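Local coordinates for DUF3501 family protein (Burkholderia pseudomallei K96243, PDB 3FJV), which is of unknown function but forms two-chain assemblies in which each chain combines an antiparallel sheet with several helices, at residues A16-R19 with R20-A24; Q71-L74 with D75-L78. All coordinates share one frame; numbering follows the deposited sequence.

Both contacts are local, each lying within one helix, so neither closes a loop of any length. From the N terminus the chain first reaches interaction 1, in the first two-thirds of helix 12-30. It then runs through strands 34-37 and 41-45 and helix 48-62 before arriving at interaction 2, in the last two turns of helix 67-77. The two follow in series, neither nested nor crossed, with centres about 21 Å apart and nearest atoms about 12 Å apart. What they share is helix 48-62: R19 and H23 reach it from interaction 1, E73 and Y77 from interaction 2, and helix 67-77 also meets the second subunit.

Interaction 1: A16-R19 with R20-A24; sequences AKVR and RQEHA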
loop_
_atom_site.group_PDB
_atom_site.type_symbol
_atom_site.label_atom_id
_atom_site.label_comp_id
_atom_site.label_asym_id
_atom_site.label_seq_id
_atom_site.Cartn_x
_atom_site.Cartn_y
_atom_site.Cartn_z
ATOM N N ALA A 16 -13.971 -22.904 3.441
ATOM C CA ALA A 16 -13.353 -23.099 4.732
ATOM C C ALA A 16 -13.017 -24.556 4.925
ATOM O O ALA A 16 -12.000 -24.851 5.506
ATOM C CB ALA A 16 -14.271 -22.568 5.941
ATOM N N LYS A 17 -13.868 -25.448 4.416
ATOM C CA LYS A 17 -13.611 -26.893 4.474
ATOM C C LYS A 17 -12.365 -27.306 3.687
ATOM O O LYS A 17 -11.690 -28.248 4.089
ATOM C CB LYS A 17 -14.838 -27.706 4.022
ATOM C CG LYS A 17 -15.960 -27.731 5.081
ATOM C CD LYS A 17 -17.278 -28.320 4.559
ATOM C CE LYS A 17 -18.216 -28.777 5.688
ATOM N NZ LYS A 17 -18.940 -27.710 6.430
ATOM N N VAL A 18 -12.005 -26.590 2.616
ATOM C CA VAL A 18 -10.810 -26.988 1.850
ATOM C C VAL A 18 -9.617 -26.002 1.981
ATOM O O VAL A 18 -8.626 -26.132 1.280
ATOM C CB VAL A 18 -11.146 -27.240 0.335
ATOM C CG1 VAL A 18 -12.096 -28.457 0.161
ATOM C CG2 VAL A 18 -11.697 -25.977 -0.384
ATOM N N ARG A 19 -9.725 -25.001 2.848
ATOM C CA ARG A 19 -8.772 -23.883 2.830
ATOM C C ARG A 19 -7.324 -24.297 3.044
ATOM O O ARG A 19 -6.443 -23.888 2.309
ATOM C CB ARG A 19 -9.186 -22.824 3.820
ATOM C CG ARG A 19 -8.230 -21.617 3.922
ATOM C CD ARG A 19 -8.806 -20.598 4.887
ATOM N NE ARG A 19 -8.068 -19.364 4.787
ATOM C CZ ARG A 19 -7.628 -18.638 5.793
ATOM N NH1 ARG A 19 -7.882 -18.957 7.083
ATOM N NH2 ARG A 19 -6.974 -17.527 5.493
ATOM N N ARG A 20 -7.059 -25.134 4.028
ATOM C CA ARG A 20 -5.708 -25.537 4.287
ATOM C C ARG A 20 -5.129 -26.313 3.107
ATOM O O ARG A 20 -3.988 -26.150 2.744
ATOM C CB ARG A 20 -5.637 -26.403 5.572
ATOM C CG ARG A 20 -5.097 -25.679 6.813
ATOM C CD ARG A 20 -4.628 -26.702 7.889
ATOM N NE ARG A 20 -3.807 -27.846 7.394
ATOM C CZ ARG A 20 -2.489 -27.836 7.078
ATOM N NH1 ARG A 20 -1.758 -26.721 7.156
ATOM N NH2 ARG A 20 -1.886 -28.964 6.650
ATOM N N GLN A 21 -5.929 -27.177 2.522
ATOM C CA GLN A 21 -5.515 -27.912 1.332
ATOM C C GLN A 21 -5.244 -26.991 0.136
ATOM O O GLN A 21 -4.298 -27.194 -0.655
ATOM C CB GLN A 21 -6.624 -28.930 1.047
ATOM C CG GLN A 21 -6.400 -29.897 -0.083
ATOM C CD GLN A 21 -7.546 -30.919 -0.202
ATOM O OE1 GLN A 21 -8.719 -30.549 -0.336
ATOM N NE2 GLN A 21 -7.200 -32.206 -0.170
ATOM N N GLU A 22 -6.071 -25.963 0.001
ATOM C CA GLU A 22 -5.893 -24.976 -1.041
ATOM C C GLU A 22 -4.620 -24.143 -0.870
ATOM O O GLU A 22 -3.952 -23.861 -1.890
ATOM C CB GLU A 22 -7.111 -24.053 -1.120
ATOM C CG GLU A 22 -8.381 -24.746 -1.630
ATOM C CD GLU A 22 -8.239 -25.203 -3.069
ATOM O OE1 GLU A 22 -7.785 -26.355 -3.285
ATOM O OE2 GLU A 22 -8.604 -24.429 -3.968
ATOM N N HIS A 23 -4.295 -23.727 0.360
ATOM C CA HIS A 23 -3.038 -22.959 0.590
ATOM C C HIS A 23 -1.887 -23.784 -0.012
ATOM O O HIS A 23 -1.084 -23.253 -0.757
ATOM C CB HIS A 23 -2.655 -22.698 2.099
ATOM C CG HIS A 23 -3.595 -21.819 2.908
ATOM N ND1 HIS A 23 -4.059 -20.590 2.492
ATOM C CD2 HIS A 23 -4.047 -21.965 4.187
ATOM C CE1 HIS A 23 -4.804 -20.040 3.443
ATOM N NE2 HIS A 23 -4.791 -20.844 4.499
ATOM N N ALA A 24 -1.796 -25.075 0.336
ATOM C CA ALA A 24 -0.744 -25.986 -0.192
ATOM C C ALA A 24 -0.814 -26.198 -1.731
ATOM O O ALA A 24 0.215 -26.142 -2.426
ATOM C CB ALA A 24 -0.710 -27.347 0.556
HETATM O O HOH W 1 -9.405 -26.318 5.758
HETATM O O HOH W 2 -8.339 -28.163 4.065
#
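H23 N donates to the carbonyl oxygen of R19, R19 O, at 2.9 Å, an i to i+4 helix bond with an N-H...O angle of 160°. The imidazole of H23 lies close to the same oxygen, which sits over one ring face, displaced from the ring centre, with H23 CG 3.6 Å from R19 O. Beyond the backbone the two side chains cross. With CG anti to the backbone N (chi1 178°) and the chain extended from there to NE, R19 passes the imidazole so that H23 NE2 lies over one face of the guanidinium, away from its centre and 3.6 Å from R19 NE, while R19 NH2 lies near the imidazole plane at the ring edge. The planes are 62° apart, so the groups are tilted rather than stacked. Their polar ends are held by helix 48-62: R19 NH2 forms a salt bridge with E57, and H23 ND1 is hydrogen-bonded to Y53.

One residue earlier, E22 N donates to V18 O at 2.9 Å. The V18 and E22 side chains run alongside each other in the same direction, with V18 CG2 3.8 Å from E22 CG, while the carboxylate pairs with R25. The helix is kinked here, since the N atoms of R20 and Q21 have no direct bond to the preceding turn. Water 1 bridges A16 O (3.0 Å) and R20 N, and water 2 accepts from Q21 N (3.0 Å) and donates weakly to K17 O. Solvent thus bridges the opened turn, direct backbone bonds close the following one, and the R19–E57 and H23–Y53 bonds tie it to helix 48-62.

Interaction 2: Q71-L74 with D75-L78; sequences QAEL and DAYL
Q71 and D75, one helical turn apart, join their side chains as well as their backbones. Q71 NE2 donates to D75 OD1 at 2.9 Å, with an N-H...O angle of 157°. The chain of Q71 leaves with CG anti to the backbone N and then bends at chi2 (56°), which swings the amide round toward the next turn. The oxygen lies in the amide plane of Q71, but the N-H approaches it from above the carboxylate plane, the two flat groups being turned 47° apart. With its CG anti to the carbonyl carbon, the aspartate leans back on the preceding turn, D75 CG lying 3.2 Å from Q71 O. The same carbonyl accepts the backbone bond from D75 N, at 2.9 Å. The other amide atom, Q71 OE1, has a weak hydrogen bond from R6.

Farther along, A76 N bonds to A72 O and Y77 N to E73 O, the latter at 3.1 Å. The Y77 ring turns its edge to this carbonyl, with Y77 CD2 3.3 Å from E73 O and the oxygen in the ring plane.

These turns are wedged between several parts of the structure. E73 and Y77 pack on helix 48-62, L74 on L4, R6 and L9 near the N terminus. A76 and Y77 meet A103 of the second subunit, whose R107 packs on A72 and forms a salt bridge with E73, placing the second half of helix 67-77 against helix 98-107 of the second subunit.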
loop_
_atom_site.group_PDB
_atom_site.type_symbol
_atom_site.label_atom_id
_atom_site.label_comp_id
_atom_site.label_asym_id
_atom_site.label_seq_id
_atom_site.Cartn_x
_atom_site.Cartn_y
_atom_site.Cartn_z
ATOM N N GLN A 71 -19.538 -9.933 -5.973
ATOM C CA GLN A 71 -19.274 -9.378 -7.308
ATOM C C GLN A 71 -18.203 -8.309 -7.265
ATOM O O GLN A 71 -17.369 -8.236 -8.172
ATOM C CB GLN A 71 -20.542 -8.797 -7.967
ATOM C CG GLN A 71 -20.380 -8.489 -9.480
ATOM C CD GLN A 71 -19.928 -9.713 -10.266
ATOM O OE1 GLN A 71 -20.564 -10.752 -10.184
ATOM N NE2 GLN A 71 -18.839 -9.583 -11.048
ATOM N N ALA A 72 -18.202 -7.508 -6.202
ATOM C CA ALA A 72 -17.239 -6.427 -6.047
ATOM C C ALA A 72 -15.807 -6.985 -5.917
ATOM O O ALA A 72 -14.867 -6.362 -6.393
ATOM C CB ALA A 72 -17.609 -5.538 -4.843
ATOM N N GLU A 73 -15.637 -8.146 -5.273
ATOM C CA GLU A 73 -14.297 -8.729 -5.232
ATOM C C GLU A 73 -13.898 -9.311 -6.573
ATOM O O GLU A 73 -12.762 -9.151 -6.991
ATOM C CB GLU A 73 -14.160 -9.799 -4.147
ATOM C CG GLU A 73 -14.495 -9.358 -2.726
ATOM C CD GLU A 73 -13.727 -8.112 -2.288
ATOM O OE1 GLU A 73 -12.630 -7.803 -2.840
ATOM O OE2 GLU A 73 -14.238 -7.434 -1.377
ATOM N N LEU A 74 -14.815 -9.996 -7.269
ATOM C CA LEU A 74 -14.530 -10.460 -8.647
ATOM C C LEU A 74 -14.056 -9.296 -9.532
ATOM O O LEU A 74 -13.063 -9.388 -10.309
ATOM C CB LEU A 74 -15.798 -11.113 -9.236
ATOM C CG LEU A 74 -16.072 -12.590 -8.884
ATOM C CD1 LEU A 74 -17.521 -12.936 -9.193
ATOM C CD2 LEU A 74 -15.130 -13.576 -9.626
ATOM N N ASP A 75 -14.747 -8.163 -9.418
ATOM C CA ASP A 75 -14.450 -7.030 -10.294
ATOM C C ASP A 75 -13.150 -6.385 -9.859
ATOM O O ASP A 75 -12.391 -5.917 -10.681
ATOM C CB ASP A 75 -15.552 -5.981 -10.231
ATOM C CG ASP A 75 -16.868 -6.442 -10.830
ATOM O OD1 ASP A 75 -16.899 -7.462 -11.515
ATOM O OD2 ASP A 75 -17.897 -5.762 -10.608
ATOM N N ALA A 76 -12.844 -6.399 -8.553
ATOM C CA ALA A 76 -11.593 -5.822 -8.076
ATOM C C ALA A 76 -10.350 -6.584 -8.571
ATOM O O ALA A 76 -9.259 -5.973 -8.788
ATOM C CB ALA A 76 -11.563 -5.748 -6.554
ATOM N N TYR A 77 -10.492 -7.902 -8.686
ATOM C CA TYR A 77 -9.420 -8.773 -9.153
ATOM C C TYR A 77 -9.366 -9.025 -10.674
ATOM O O TYR A 77 -8.401 -9.619 -11.151
ATOM C CB TYR A 77 -9.430 -10.115 -8.384
ATOM C CG TYR A 77 -8.898 -9.996 -6.945
ATOM C CD1 TYR A 77 -7.544 -10.107 -6.675
ATOM C CD2 TYR A 77 -9.759 -9.774 -5.868
ATOM C CE1 TYR A 77 -7.060 -10.024 -5.373
ATOM C CE2 TYR A 77 -9.302 -9.696 -4.602
ATOM C CZ TYR A 77 -7.935 -9.838 -4.340
ATOM O OH TYR A 77 -7.432 -9.725 -3.066
ATOM N N LEU A 78 -10.353 -8.531 -11.418
ATOM C CA LEU A 78 -10.387 -8.638 -12.884
ATOM C C LEU A 78 -9.117 -8.158 -13.602
ATOM O O LEU A 78 -8.740 -8.736 -14.595
ATOM C CB LEU A 78 -11.539 -7.801 -13.457
ATOM C CG LEU A 78 -11.813 -7.994 -14.962
ATOM C CD1 LEU A 78 -12.284 -9.424 -15.244
ATOM C CD2 LEU A 78 -12.903 -6.998 -15.433
#